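Endo-beta-mannanase (Rhizomucor miehei, PDB 4QP0) probably hydrolyses beta-1,4-mannosidic linkages at random within mannans, galactomannans and glucomannans, acting as a secreted TIM-barrel enzyme of glycoside hydrolase family 5. Local coordinates at residues A[19-24]-A[318-323]; A[36-41]-A[93-98]; A[55-60]-A[107-112]. All coordinates share one frame; numbering follows the deposited sequence.

Interaction 1: A[19-24]-A[318-323]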
ATOM      1  N   PHE A  19     -18.155  -5.071  -2.301  1.00 40.54           N
ATOM      2  CA  PHE A  19     -17.001  -5.911  -1.999  1.00 38.58           C
ATOM      3  C   PHE A  19     -16.325  -5.469  -0.691  1.00 37.68           C
ATOM      4  O   PHE A  19     -15.529  -4.525  -0.668  1.00 38.61           O
ATOM      5  CB  PHE A  19     -16.033  -5.873  -3.197  1.00 37.62           C
ATOM      6  CG  PHE A  19     -14.878  -6.843  -3.111  1.00 36.89           C
ATOM      7  CD1 PHE A  19     -15.024  -8.101  -2.521  1.00 35.92           C
ATOM      8  CD2 PHE A  19     -13.645  -6.510  -3.681  1.00 35.62           C
ATOM      9  CE1 PHE A  19     -13.953  -8.989  -2.464  1.00 35.61           C
ATOM     10  CE2 PHE A  19     -12.575  -7.394  -3.630  1.00 35.14           C
ATOM     11  CZ  PHE A  19     -12.727  -8.635  -3.023  1.00 35.35           C
ATOM     12  N   TYR A  20     -16.684  -6.147   0.400  1.00 36.55           N
ATOM     13  CA  TYR A  20     -16.022  -5.979   1.698  1.00 34.63           C
ATOM     14  C   TYR A  20     -15.036  -7.124   1.862  1.00 33.65           C
ATOM     15  O   TYR A  20     -15.372  -8.272   1.579  1.00 32.62           O
ATOM     16  CB  TYR A  20     -17.027  -6.004   2.860  1.00 32.70           C
ATOM     17  CG  TYR A  20     -17.982  -4.833   2.909  1.00 32.32           C
ATOM     18  CD1 TYR A  20     -17.640  -3.654   3.564  1.00 32.87           C
ATOM     19  CD2 TYR A  20     -19.239  -4.910   2.317  1.00 33.49           C
ATOM     20  CE1 TYR A  20     -18.511  -2.576   3.613  1.00 32.57           C
ATOM     21  CE2 TYR A  20     -20.124  -3.841   2.366  1.00 33.71           C
ATOM     22  CZ  TYR A  20     -19.750  -2.675   3.011  1.00 33.48           C
ATOM     23  OH  TYR A  20     -20.623  -1.613   3.056  1.00 33.89           O
ATOM     24  N   PHE A  21     -13.821  -6.815   2.314  1.00 31.59           N
ATOM     25  CA  PHE A  21     -12.817  -7.845   2.504  1.00 30.21           C
ATOM     26  C   PHE A  21     -11.844  -7.554   3.635  1.00 30.81           C
ATOM     27  O   PHE A  21     -11.645  -6.401   4.017  1.00 30.99           O
ATOM     28  CB  PHE A  21     -12.057  -8.101   1.203  1.00 29.03           C
ATOM     29  CG  PHE A  21     -11.284  -6.909   0.691  1.00 28.73           C
ATOM     30  CD1 PHE A  21      -9.957  -6.715   1.052  1.00 28.41           C
ATOM     31  CD2 PHE A  21     -11.880  -5.995  -0.181  1.00 28.43           C
ATOM     32  CE1 PHE A  21      -9.240  -5.630   0.562  1.00 27.24           C
ATOM     33  CE2 PHE A  21     -11.168  -4.913  -0.672  1.00 27.60           C
ATOM     34  CZ  PHE A  21      -9.848  -4.732  -0.299  1.00 27.10           C
ATOM     35  N   GLU A  22     -11.262  -8.616   4.184  1.00 30.52           N
ATOM     36  CA  GLU A  22     -10.001  -8.505   4.895  1.00 31.35           C
ATOM     37  C   GLU A  22      -8.925  -8.965   3.920  1.00 31.99           C
ATOM     38  O   GLU A  22      -9.033 -10.039   3.336  1.00 32.59           O
ATOM     39  CB  GLU A  22      -9.984  -9.361   6.164  1.00 32.80           C
ATOM     40  CG  GLU A  22      -8.656  -9.321   6.909  1.00 34.00           C
ATOM     41  CD  GLU A  22      -8.575 -10.341   8.028  1.00 37.14           C
ATOM     42  OE1 GLU A  22      -9.630 -10.881   8.423  1.00 40.09           O
ATOM     43  OE2 GLU A  22      -7.455 -10.608   8.520  1.00 37.82           O
ATOM     44  N   GLY A  23      -7.909  -8.137   3.713  1.00 31.23           N
ATOM     45  CA  GLY A  23      -6.789  -8.509   2.867  1.00 30.03           C
ATOM     46  C   GLY A  23      -5.558  -8.694   3.722  1.00 29.33           C
ATOM     47  O   GLY A  23      -5.661  -8.724   4.940  1.00 28.71           O
ATOM     48  N   THR A  24      -4.394  -8.812   3.091  1.00 28.49           N
ATOM     49  CA  THR A  24      -3.142  -8.903   3.837  1.00 27.95           C
ATOM     50  C   THR A  24      -1.990  -8.206   3.111  1.00 27.87           C
ATOM     51  O   THR A  24      -2.152  -7.744   1.986  1.00 26.88           O
ATOM     52  CB  THR A  24      -2.775 -10.363   4.187  1.00 27.70           C
ATOM     53  OG1 THR A  24      -1.655 -10.367   5.077  1.00 28.20           O
ATOM     54  CG2 THR A  24      -2.429 -11.174   2.943  1.00 26.96           C
ATOM     55  N   LEU A 318     -16.586   0.069   7.417  1.00 31.41           N
ATOM     56  CA  LEU A 318     -15.387   0.410   6.680  1.00 30.75           C
ATOM     57  C   LEU A 318     -15.268  -0.571   5.525  1.00 30.54           C
ATOM     58  O   LEU A 318     -15.539  -1.769   5.702  1.00 29.05           O
ATOM     59  CB  LEU A 318     -14.146   0.353   7.585  1.00 30.17           C
ATOM     60  CG  LEU A 318     -12.857   0.974   7.024  1.00 29.29           C
ATOM     61  CD1 LEU A 318     -12.902   2.491   7.032  1.00 28.64           C
ATOM     62  CD2 LEU A 318     -11.639   0.482   7.790  1.00 29.70           C
ATOM     63  N   ALA A 319     -14.872  -0.058   4.358  1.00 28.22           N
ATOM     64  CA  ALA A 319     -14.866  -0.843   3.117  1.00 28.77           C
ATOM     65  C   ALA A 319     -14.029  -2.109   3.223  1.00 29.47           C
ATOM     66  O   ALA A 319     -14.478  -3.192   2.831  1.00 29.64           O
ATOM     67  CB  ALA A 319     -14.406   0.009   1.939  1.00 28.02           C
ATOM     68  N   ALA A 320     -12.822  -1.981   3.773  1.00 29.38           N
ATOM     69  CA  ALA A 320     -11.924  -3.123   3.906  1.00 28.61           C
ATOM     70  C   ALA A 320     -10.744  -2.825   4.812  1.00 30.17           C
ATOM     71  O   ALA A 320     -10.489  -1.670   5.174  1.00 30.35           O
ATOM     72  CB  ALA A 320     -11.427  -3.551   2.539  1.00 29.06           C
ATOM     73  N   ASP A 321     -10.012  -3.877   5.162  1.00 30.52           N
ATOM     74  CA  ASP A 321      -8.799  -3.744   5.956  1.00 31.20           C
ATOM     75  C   ASP A 321      -7.815  -4.836   5.579  1.00 30.72           C
ATOM     76  O   ASP A 321      -8.217  -5.918   5.154  1.00 31.94           O
ATOM     77  CB  ASP A 321      -9.131  -3.855   7.438  1.00 33.67           C
ATOM     78  CG  ASP A 321      -9.851  -5.152   7.769  1.00 35.00           C
ATOM     79  OD1 ASP A 321      -9.168  -6.141   8.122  1.00 35.60           O
ATOM     80  OD2 ASP A 321     -11.091  -5.186   7.634  1.00 36.51           O
ATOM     81  N   ALA A 322      -6.528  -4.550   5.734  1.00 29.87           N
ATOM     82  CA  ALA A 322      -5.477  -5.520   5.428  1.00 29.12           C
ATOM     83  C   ALA A 322      -4.423  -5.497   6.522  1.00 28.28           C
ATOM     84  O   ALA A 322      -3.836  -4.445   6.814  1.00 26.80           O
ATOM     85  CB  ALA A 322      -4.850  -5.229   4.068  1.00 28.49           C
ATOM     86  N   PHE A 323      -4.203  -6.654   7.139  1.00 27.19           N
ATOM     87  CA  PHE A 323      -3.270  -6.749   8.251  1.00 27.21           C
ATOM     88  C   PHE A 323      -1.850  -6.910   7.768  1.00 27.36           C
ATOM     89  O   PHE A 323      -1.600  -7.408   6.667  1.00 26.68           O
ATOM     90  CB  PHE A 323      -3.629  -7.894   9.208  1.00 27.20           C
ATOM     91  CG  PHE A 323      -3.278  -9.260   8.692  1.00 26.80           C
ATOM     92  CD1 PHE A 323      -2.015  -9.796   8.904  1.00 27.02           C
ATOM     93  CD2 PHE A 323      -4.219 -10.019   8.019  1.00 27.30           C
ATOM     94  CE1 PHE A 323      -1.696 -11.060   8.438  1.00 27.36           C
ATOM     95  CE2 PHE A 323      -3.913 -11.289   7.554  1.00 27.68           C
ATOM     96  CZ  PHE A 323      -2.647 -11.810   7.765  1.00 27.76           C
TER
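Ala320 CB sits over the face of the Phe21 ring in a CH-pi contact, 3.4 Å from the ring centroid and almost on the ring normal. Phe21 CG lies between the backbone N and the carbonyl carbon (chi1 62°), and Gly23 N is at the ring edge, in plane. The two strands run parallel: Asp321 N donates to Phe21 O at 3.2 Å, and Gly23 N returns a shorter bond of 2.7 Å to Asp321 O. On the opposite face of the sheet Thr24 and Phe323 lie side by side, pointing the same way, with Thr24 OG1 3.2 Å above the ring plane near the rim. Here too the chains of Glu22 and Asp321 cross at a slant, Glu22 CG approaching Asp321 OD1 at 3.4 Å. Hydrogen bonds from Asp321 to His352 and Tyr294 would help offset the proximity of two acidic groups. The pairing joins the first parallel strand of the TIM barrel, 17-25, to the last, 320-323, and so closes it. Strands 51-55 and 289-294 continue the sheet beyond them, while helices 299-315 and 345-358 pack on the Glu22 and Asp321 side.

Interaction 2: A[36-41]-A[93-98]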
ATOM      1  N   ASN A  36       7.337 -20.279  -2.766  1.00 40.81           N
ATOM      2  CA  ASN A  36       6.834 -19.404  -1.710  1.00 41.26           C
ATOM      3  C   ASN A  36       5.821 -18.368  -2.184  1.00 41.55           C
ATOM      4  O   ASN A  36       4.935 -17.975  -1.422  1.00 44.27           O
ATOM      5  CB  ASN A  36       7.986 -18.731  -0.959  1.00 39.81           C
ATOM      6  CG  ASN A  36       8.703 -19.679  -0.013  1.00 39.18           C
ATOM      7  OD1 ASN A  36       8.151 -20.699   0.414  1.00 38.45           O
ATOM      8  ND2 ASN A  36       9.941 -19.337   0.331  1.00 37.92           N
ATOM      9  N   VAL A  37       5.943 -17.941  -3.439  1.00 41.01           N
ATOM     10  CA  VAL A  37       4.954 -17.056  -4.053  1.00 40.13           C
ATOM     11  C   VAL A  37       3.631 -17.798  -4.154  1.00 40.08           C
ATOM     12  O   VAL A  37       2.583 -17.239  -3.839  1.00 40.62           O
ATOM     13  CB  VAL A  37       5.411 -16.535  -5.438  1.00 39.38           C
ATOM     14  CG1 VAL A  37       4.288 -15.789  -6.146  1.00 37.38           C
ATOM     15  CG2 VAL A  37       6.628 -15.627  -5.294  1.00 38.15           C
ATOM     16  N   LYS A  38       3.701 -19.058  -4.576  1.00 40.96           N
ATOM     17  CA  LYS A  38       2.538 -19.947  -4.640  1.00 43.30           C
ATOM     18  C   LYS A  38       1.939 -20.207  -3.260  1.00 43.97           C
ATOM     19  O   LYS A  38       0.718 -20.238  -3.102  1.00 45.26           O
ATOM     20  CB  LYS A  38       2.913 -21.280  -5.305  1.00 43.81           C
ATOM     21  CG  LYS A  38       2.592 -21.363  -6.794  1.00 43.79           C
ATOM     22  CD  LYS A  38       3.410 -22.447  -7.491  1.00 43.16           C
ATOM     23  CE  LYS A  38       2.867 -22.734  -8.887  1.00 44.20           C
ATOM     24  NZ  LYS A  38       3.876 -23.300  -9.836  1.00 43.55           N
ATOM     25  N   GLN A  39       2.814 -20.390  -2.273  1.00 45.32           N
ATOM     26  CA  GLN A  39       2.417 -20.649  -0.889  1.00 43.80           C
ATOM     27  C   GLN A  39       1.583 -19.502  -0.315  1.00 42.34           C
ATOM     28  O   GLN A  39       0.530 -19.736   0.280  1.00 41.24           O
ATOM     29  CB  GLN A  39       3.659 -20.893  -0.026  1.00 45.86           C
ATOM     30  CG  GLN A  39       3.388 -21.350   1.399  1.00 47.90           C
ATOM     31  CD  GLN A  39       3.030 -22.822   1.490  1.00 50.55           C
ATOM     32  OE1 GLN A  39       3.838 -23.639   1.934  1.00 52.98           O
ATOM     33  NE2 GLN A  39       1.818 -23.171   1.064  1.00 48.94           N
ATOM     34  N   VAL A  40       2.057 -18.268  -0.509  1.00 40.22           N
ATOM     35  CA  VAL A  40       1.335 -17.075  -0.074  1.00 38.94           C
ATOM     36  C   VAL A  40      -0.122 -17.149  -0.529  1.00 38.36           C
ATOM     37  O   VAL A  40      -1.039 -17.034   0.290  1.00 38.06           O
ATOM     38  CB  VAL A  40       2.019 -15.785  -0.579  1.00 40.62           C
ATOM     39  CG1 VAL A  40       1.113 -14.568  -0.434  1.00 41.49           C
ATOM     40  CG2 VAL A  40       3.323 -15.554   0.165  1.00 41.31           C
ATOM     41  N   PHE A  41      -0.327 -17.392  -1.822  1.00 37.31           N
ATOM     42  CA  PHE A  41      -1.670 -17.381  -2.396  1.00 34.95           C
ATOM     43  C   PHE A  41      -2.574 -18.522  -1.941  1.00 34.78           C
ATOM     44  O   PHE A  41      -3.771 -18.317  -1.783  1.00 35.31           O
ATOM     45  CB  PHE A  41      -1.624 -17.279  -3.923  1.00 33.02           C
ATOM     46  CG  PHE A  41      -1.071 -15.975  -4.419  1.00 33.57           C
ATOM     47  CD1 PHE A  41      -1.609 -14.764  -3.987  1.00 33.38           C
ATOM     48  CD2 PHE A  41      -0.006 -15.950  -5.310  1.00 32.66           C
ATOM     49  CE1 PHE A  41      -1.086 -13.558  -4.433  1.00 32.70           C
ATOM     50  CE2 PHE A  41       0.515 -14.746  -5.765  1.00 31.22           C
ATOM     51  CZ  PHE A  41      -0.023 -13.552  -5.324  1.00 31.46           C
ATOM     52  N   ILE A  93       1.585 -11.893 -10.538  1.00 31.19           N
ATOM     53  CA  ILE A  93       0.266 -11.619 -11.117  1.00 29.28           C
ATOM     54  C   ILE A  93      -0.400 -12.895 -11.619  1.00 28.87           C
ATOM     55  O   ILE A  93      -1.621 -13.023 -11.555  1.00 27.85           O
ATOM     56  CB  ILE A  93       0.351 -10.617 -12.289  1.00 28.32           C
ATOM     57  CG1 ILE A  93       1.063  -9.326 -11.866  1.00 28.63           C
ATOM     58  CG2 ILE A  93      -1.038 -10.289 -12.832  1.00 27.26           C
ATOM     59  CD1 ILE A  93       1.368  -8.399 -13.028  1.00 27.94           C
ATOM     60  N   GLN A  94       0.412 -13.817 -12.134  1.00 29.42           N
ATOM     61  CA  GLN A  94      -0.075 -15.059 -12.730  1.00 30.38           C
ATOM     62  C   GLN A  94      -0.660 -15.978 -11.657  1.00 30.41           C
ATOM     63  O   GLN A  94      -1.781 -16.459 -11.794  1.00 30.84           O
ATOM     64  CB  GLN A  94       1.057 -15.769 -13.476  1.00 30.27           C
ATOM     65  CG  GLN A  94       0.602 -16.968 -14.293  1.00 30.32           C
ATOM     66  CD  GLN A  94       1.747 -17.883 -14.680  1.00 31.07           C
ATOM     67  OE1 GLN A  94       1.911 -18.220 -15.855  1.00 31.39           O
ATOM     68  NE2 GLN A  94       2.545 -18.293 -13.696  1.00 31.08           N
ATOM     69  N   GLN A  95       0.113 -16.193 -10.595  1.00 31.43           N
ATOM     70  CA  GLN A  95      -0.304 -17.022  -9.473  1.00 33.29           C
ATOM     71  C   GLN A  95      -1.444 -16.386  -8.694  1.00 34.64           C
ATOM     72  O   GLN A  95      -2.297 -17.102  -8.144  1.00 34.79           O
ATOM     73  CB  GLN A  95       0.877 -17.315  -8.542  1.00 33.68           C
ATOM     74  CG  GLN A  95       1.975 -18.161  -9.166  1.00 33.23           C
ATOM     75  CD  GLN A  95       1.438 -19.345  -9.939  1.00 33.08           C
ATOM     76  OE1 GLN A  95       1.858 -19.600 -11.069  1.00 33.11           O
ATOM     77  NE2 GLN A  95       0.495 -20.068  -9.343  1.00 34.57           N
ATOM     78  N   ALA A  96      -1.471 -15.052  -8.655  1.00 34.00           N
ATOM     79  CA  ALA A  96      -2.602 -14.344  -8.052  1.00 34.96           C
ATOM     80  C   ALA A  96      -3.888 -14.684  -8.808  1.00 36.10           C
ATOM     81  O   ALA A  96      -4.845 -15.200  -8.211  1.00 36.47           O
ATOM     82  CB  ALA A  96      -2.358 -12.844  -8.025  1.00 35.39           C
ATOM     83  N   ALA A  97      -3.869 -14.430 -10.122  1.00 35.55           N
ATOM     84  CA  ALA A  97      -4.984 -14.705 -11.038  1.00 37.06           C
ATOM     85  C   ALA A  97      -5.418 -16.166 -11.024  1.00 37.41           C
ATOM     86  O   ALA A  97      -6.603 -16.463 -11.156  1.00 38.58           O
ATOM     87  CB  ALA A  97      -4.623 -14.289 -12.457  1.00 35.08           C
ATOM     88  N   SER A  98      -4.457 -17.073 -10.884  1.00 38.89           N
ATOM     89  CA  SER A  98      -4.762 -18.496 -10.758  1.00 41.35           C
ATOM     90  C   SER A  98      -5.614 -18.800  -9.513  1.00 40.80           C
ATOM     91  O   SER A  98      -6.399 -19.746  -9.511  1.00 42.90           O
ATOM     92  CB  SER A  98      -3.464 -19.313 -10.732  1.00 42.91           C
ATOM     93  OG  SER A  98      -3.690 -20.622 -10.231  1.00 41.06           O
TER
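Around the pairs Lys38-Gln95 and Phe41-Ala96, helices 34-47 and 87-98 run in roughly the same direction, their local axes 9.5 Å apart at closest approach and inclined by 31°. They are successive helices of the TIM barrel, the first following strand 17-25, the second following strand 51-55 after an excursion that carries the antiparallel pair 67-70 and 75-78, and they meet flank to flank outside the sheet. Phe41 carries the buried part of the contact. Its ring lies against the backbone of the partner helix, with Ala96 CA above the ring centre in a CH-pi contact, 3.8 Å from the centroid. Ala96 N comes over the same face, 3.5 Å from Phe41 CE2, and Ala96 CB reaches Phe41 CZ. The Ala96 side chain also touches Leu103 of strand 102-106, while Phe41 touches Ile92 one turn earlier on its partner helix. Gln95 spans the interface. Its CB packs on Phe41 CD2 at 3.6 Å, and its chain then runs at about a right angle to that of Phe41. A bend at chi2 (-45°) turns CD toward the Lys38 chain, which is extended beyond CG. Lys38 NZ has a weak hydrogen bond to Tyr91 OH, and Gln95 meets the methylenes of the lysine: Gln95 NE2 lies 3.5 Å from Lys38 CG and 3.6 Å from Lys38 CE.

Interaction 3: A[55-60]-A[107-112]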
ATOM      1  N   TRP A  55       4.741  -4.795  -2.624  1.00 29.19           N
ATOM      2  CA  TRP A  55       5.705  -3.869  -3.227  1.00 28.40           C
ATOM      3  C   TRP A  55       5.883  -4.082  -4.708  1.00 29.07           C
ATOM      4  O   TRP A  55       6.102  -5.218  -5.145  1.00 29.76           O
ATOM      5  CB  TRP A  55       7.063  -4.069  -2.553  1.00 27.02           C
ATOM      6  CG  TRP A  55       7.235  -3.468  -1.169  1.00 26.61           C
ATOM      7  CD1 TRP A  55       8.391  -3.481  -0.386  1.00 26.44           C
ATOM      8  CD2 TRP A  55       6.247  -2.718  -0.367  1.00 27.10           C
ATOM      9  NE1 TRP A  55       8.192  -2.828   0.802  1.00 26.13           N
ATOM     10  CE2 TRP A  55       6.935  -2.339   0.877  1.00 26.47           C
ATOM     11  CE3 TRP A  55       4.918  -2.330  -0.550  1.00 27.44           C
ATOM     12  CZ2 TRP A  55       6.294  -1.626   1.888  1.00 27.60           C
ATOM     13  CZ3 TRP A  55       4.284  -1.611   0.475  1.00 27.69           C
ATOM     14  CH2 TRP A  55       4.958  -1.269   1.666  1.00 27.77           C
ATOM     15  N   LEU A  56       5.805  -2.997  -5.486  1.00 28.29           N
ATOM     16  CA  LEU A  56       6.175  -3.017  -6.914  1.00 28.09           C
ATOM     17  C   LEU A  56       7.200  -1.920  -7.207  1.00 29.20           C
ATOM     18  O   LEU A  56       7.110  -1.201  -8.207  1.00 29.40           O
ATOM     19  CB  LEU A  56       4.959  -2.871  -7.837  1.00 26.97           C
ATOM     20  CG  LEU A  56       4.957  -3.715  -9.131  1.00 26.78           C
ATOM     21  CD1 LEU A  56       3.827  -3.309 -10.063  1.00 25.79           C
ATOM     22  CD2 LEU A  56       6.279  -3.665  -9.885  1.00 27.18           C
ATOM     23  N   PHE A  57       8.161  -1.801  -6.301  1.00 29.61           N
ATOM     24  CA  PHE A  57       9.302  -0.910  -6.424  1.00 30.72           C
ATOM     25  C   PHE A  57      10.475  -1.675  -5.825  1.00 31.69           C
ATOM     26  O   PHE A  57      10.278  -2.528  -4.948  1.00 33.30           O
ATOM     27  CB  PHE A  57       9.067   0.391  -5.642  1.00 31.23           C
ATOM     28  CG  PHE A  57       8.853   0.181  -4.162  1.00 31.24           C
ATOM     29  CD1 PHE A  57       9.921   0.262  -3.272  1.00 31.04           C
ATOM     30  CD2 PHE A  57       7.584  -0.111  -3.659  1.00 31.64           C
ATOM     31  CE1 PHE A  57       9.728   0.051  -1.919  1.00 32.27           C
ATOM     32  CE2 PHE A  57       7.385  -0.320  -2.306  1.00 30.70           C
ATOM     33  CZ  PHE A  57       8.458  -0.248  -1.437  1.00 31.13           C
ATOM     34  N   ASN A  58      11.681  -1.403  -6.312  1.00 31.20           N
ATOM     35  CA  ASN A  58      12.882  -2.053  -5.787  1.00 32.05           C
ATOM     36  C   ASN A  58      14.105  -1.423  -6.429  1.00 31.74           C
ATOM     37  O   ASN A  58      14.564  -1.864  -7.478  1.00 31.57           O
ATOM     38  CB  ASN A  58      12.854  -3.576  -6.018  1.00 31.26           C
ATOM     39  CG  ASN A  58      13.884  -4.316  -5.185  1.00 32.77           C
ATOM     40  OD1 ASN A  58      14.993  -3.823  -4.965  1.00 33.50           O
ATOM     41  ND2 ASN A  58      13.525  -5.517  -4.715  1.00 31.51           N
ATOM     42  N   LEU A  59      14.621  -0.383  -5.785  1.00 33.22           N
ATOM     43  CA  LEU A  59      15.711   0.416  -6.337  1.00 32.99           C
ATOM     44  C   LEU A  59      17.037   0.087  -5.649  1.00 33.92           C
ATOM     45  O   LEU A  59      17.167   0.228  -4.426  1.00 35.07           O
ATOM     46  CB  LEU A  59      15.396   1.907  -6.213  1.00 32.11           C
ATOM     47  CG  LEU A  59      14.173   2.475  -6.940  1.00 32.92           C
ATOM     48  CD1 LEU A  59      12.968   2.602  -6.013  1.00 30.86           C
ATOM     49  CD2 LEU A  59      14.535   3.832  -7.538  1.00 32.26           C
ATOM     50  N   GLY A  60      18.017  -0.353  -6.440  1.00 34.49           N
ATOM     51  CA  GLY A  60      19.313  -0.779  -5.899  1.00 35.28           C
ATOM     52  C   GLY A  60      20.098  -1.704  -6.815  1.00 36.92           C
ATOM     53  O   GLY A  60      19.951  -1.651  -8.046  1.00 36.46           O
ATOM     54  N   LEU A 107       3.921   1.641  -5.701  1.00 27.49           N
ATOM     55  CA  LEU A 107       4.901   1.946  -6.753  1.00 27.62           C
ATOM     56  C   LEU A 107       6.198   2.611  -6.296  1.00 29.81           C
ATOM     57  O   LEU A 107       7.129   2.796  -7.091  1.00 31.29           O
ATOM     58  CB  LEU A 107       4.241   2.773  -7.859  1.00 27.16           C
ATOM     59  CG  LEU A 107       3.233   2.042  -8.745  1.00 25.78           C
ATOM     60  CD1 LEU A 107       2.358   3.037  -9.482  1.00 26.29           C
ATOM     61  CD2 LEU A 107       3.918   1.095  -9.725  1.00 25.75           C
ATOM     62  N   ASN A 108       6.254   2.967  -5.017  1.00 31.21           N
ATOM     63  CA  ASN A 108       7.398   3.657  -4.430  1.00 32.48           C
ATOM     64  C   ASN A 108       7.281   3.550  -2.912  1.00 34.00           C
ATOM     65  O   ASN A 108       6.283   3.025  -2.401  1.00 33.78           O
ATOM     66  CB  ASN A 108       7.418   5.125  -4.871  1.00 32.57           C
ATOM     67  CG  ASN A 108       8.820   5.698  -4.969  1.00 33.20           C
ATOM     68  OD1 ASN A 108       9.724   5.311  -4.226  1.00 34.71           O
ATOM     69  ND2 ASN A 108       9.005   6.641  -5.890  1.00 32.34           N
ATOM     70  N   ASN A 109       8.296   4.029  -2.195  1.00 34.68           N
ATOM     71  CA  ASN A 109       8.324   3.962  -0.733  1.00 34.45           C
ATOM     72  C   ASN A 109       8.898   5.248  -0.146  1.00 34.94           C
ATOM     73  O   ASN A 109       9.857   5.805  -0.692  1.00 35.16           O
ATOM     74  CB  ASN A 109       9.168   2.763  -0.284  1.00 33.93           C
ATOM     75  CG  ASN A 109       9.029   2.460   1.196  1.00 34.31           C
ATOM     76  OD1 ASN A 109       8.103   2.921   1.853  1.00 35.50           O
ATOM     77  ND2 ASN A 109       9.959   1.675   1.728  1.00 34.31           N
ATOM     78  N   ASN A 110       8.312   5.719   0.954  1.00 34.30           N
ATOM     79  CA  ASN A 110       8.847   6.879   1.681  1.00 34.77           C
ATOM     80  C   ASN A 110      10.209   6.562   2.323  1.00 35.55           C
ATOM     81  O   ASN A 110      11.161   7.350   2.210  1.00 34.69           O
ATOM     82  CB  ASN A 110       7.851   7.358   2.745  1.00 33.66           C
ATOM     83  CG  ASN A 110       8.208   8.720   3.325  1.00 34.13           C
ATOM     84  OD1 ASN A 110       8.250   9.730   2.614  1.00 34.32           O
ATOM     85  ND2 ASN A 110       8.448   8.758   4.631  1.00 33.03           N
ATOM     86  N   TRP A 111      10.285   5.390   2.960  1.00 34.22           N
ATOM     87  CA  TRP A 111      11.461   4.925   3.702  1.00 34.95           C
ATOM     88  C   TRP A 111      12.523   4.302   2.824  1.00 35.71           C
ATOM     89  O   TRP A 111      12.318   4.101   1.622  1.00 35.41           O
ATOM     90  CB  TRP A 111      11.023   3.947   4.811  1.00 36.47           C
ATOM     91  CG  TRP A 111       9.778   4.405   5.531  1.00 36.59           C
ATOM     92  CD1 TRP A 111       8.533   3.793   5.537  1.00 37.05           C
ATOM     93  CD2 TRP A 111       9.600   5.631   6.336  1.00 38.17           C
ATOM     94  NE1 TRP A 111       7.634   4.516   6.275  1.00 37.85           N
ATOM     95  CE2 TRP A 111       8.203   5.628   6.779  1.00 37.53           C
ATOM     96  CE3 TRP A 111      10.429   6.691   6.717  1.00 38.19           C
ATOM     97  CZ2 TRP A 111       7.680   6.642   7.573  1.00 37.96           C
ATOM     98  CZ3 TRP A 111       9.887   7.709   7.516  1.00 38.50           C
ATOM     99  CH2 TRP A 111       8.544   7.682   7.934  1.00 38.52           C
ATOM    100  N   GLU A 112      13.669   3.981   3.427  1.00 35.89           N
ATOM    101  CA  GLU A 112      14.833   3.461   2.695  1.00 37.60           C
ATOM    102  C   GLU A 112      14.791   1.938   2.413  1.00 37.44           C
ATOM    103  O   GLU A 112      15.729   1.386   1.844  1.00 37.01           O
ATOM    104  CB  GLU A 112      16.145   3.845   3.414  1.00 37.81           C
ATOM    105  CG  GLU A 112      16.333   3.190   4.784  1.00 38.91           C
ATOM    106  CD  GLU A 112      17.651   3.556   5.440  1.00 38.46           C
TER
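Leu56 and Leu107 begin the contact just beyond the ends of two adjacent barrel strands, their CA atoms 5.1 Å apart. Just before Leu56, Trp55 ends strand 51-55 and offers one face of its indole to Phe57, whose CZ sits 3.2 Å above the indole plane, toward its rim. Leu56 CD1 comes within 4.4 Å of Leu107 CD2, a loose apolar touch, and both side chains also rest on Val149 of helix 136-151. Leu56 O turns to Tyr145 OH, with which it forms a hydrogen bond.

Phe57 does most of the work. Its CB lies 3.4 Å from Leu107 O, and its CG is placed between the backbone N and the carbonyl carbon (chi1 60°). The ring lies against the backbone of Asn108 and Asn109. The peptide joining these two asparagines is over one ring face: Asn109 N stands above the centre, 4.1 Å from the plane, and Asn108 C nearer the rim. The hydrogen of Asn109 N is engaged by Asn108 OD1 at 2.8 Å. Farther out on the ring, Asn109 CB presses on Phe57 CE1 at 3.2 Å, and the Asn109 amide plane is inclined 44° to the ring. The tip of Phe57 thus has Trp55 and Asn109 as neighbours. The amide of Asn109 is held from both ends, OD1 by Asn174 ND2 and ND2 by Asp113 O.

Leu59 sets out toward residues 107-112 but packs on Tyr119 and Tyr120 of helix 116-124. The contact joins the loops that follow strands 51-55 and 102-106, on the C-terminal side of the barrel, where TIM-barrel enzymes carry their active sites. Helices 116-124 and 136-151 flank it, and Trp111 NE1, bonded to Glu175 OE1, ties the second loop to the one after strand 167-171.

How the interactions relate
The three contacts lie in the strands, the outer helices and the C-terminal loops of one TIM barrel. Interaction 1 pairs its first and last parallel strands, closing the barrel and a loop of chain within which the other two are nested. Interactions 2 and 3 join neighbouring beta-alpha units: interaction 2 through the helices that follow strands 17-25 and 51-55, on the outside, and interaction 3 through the loops leaving strands 51-55 and 102-106. Their segments alternate along the chain. Interactions 1 and 3 lie on opposite sides of the chain's centre, about 23 Å between centres, and interaction 2 is about 19 and 21 Å from them; nearest atoms are about 6 to 9 Å apart.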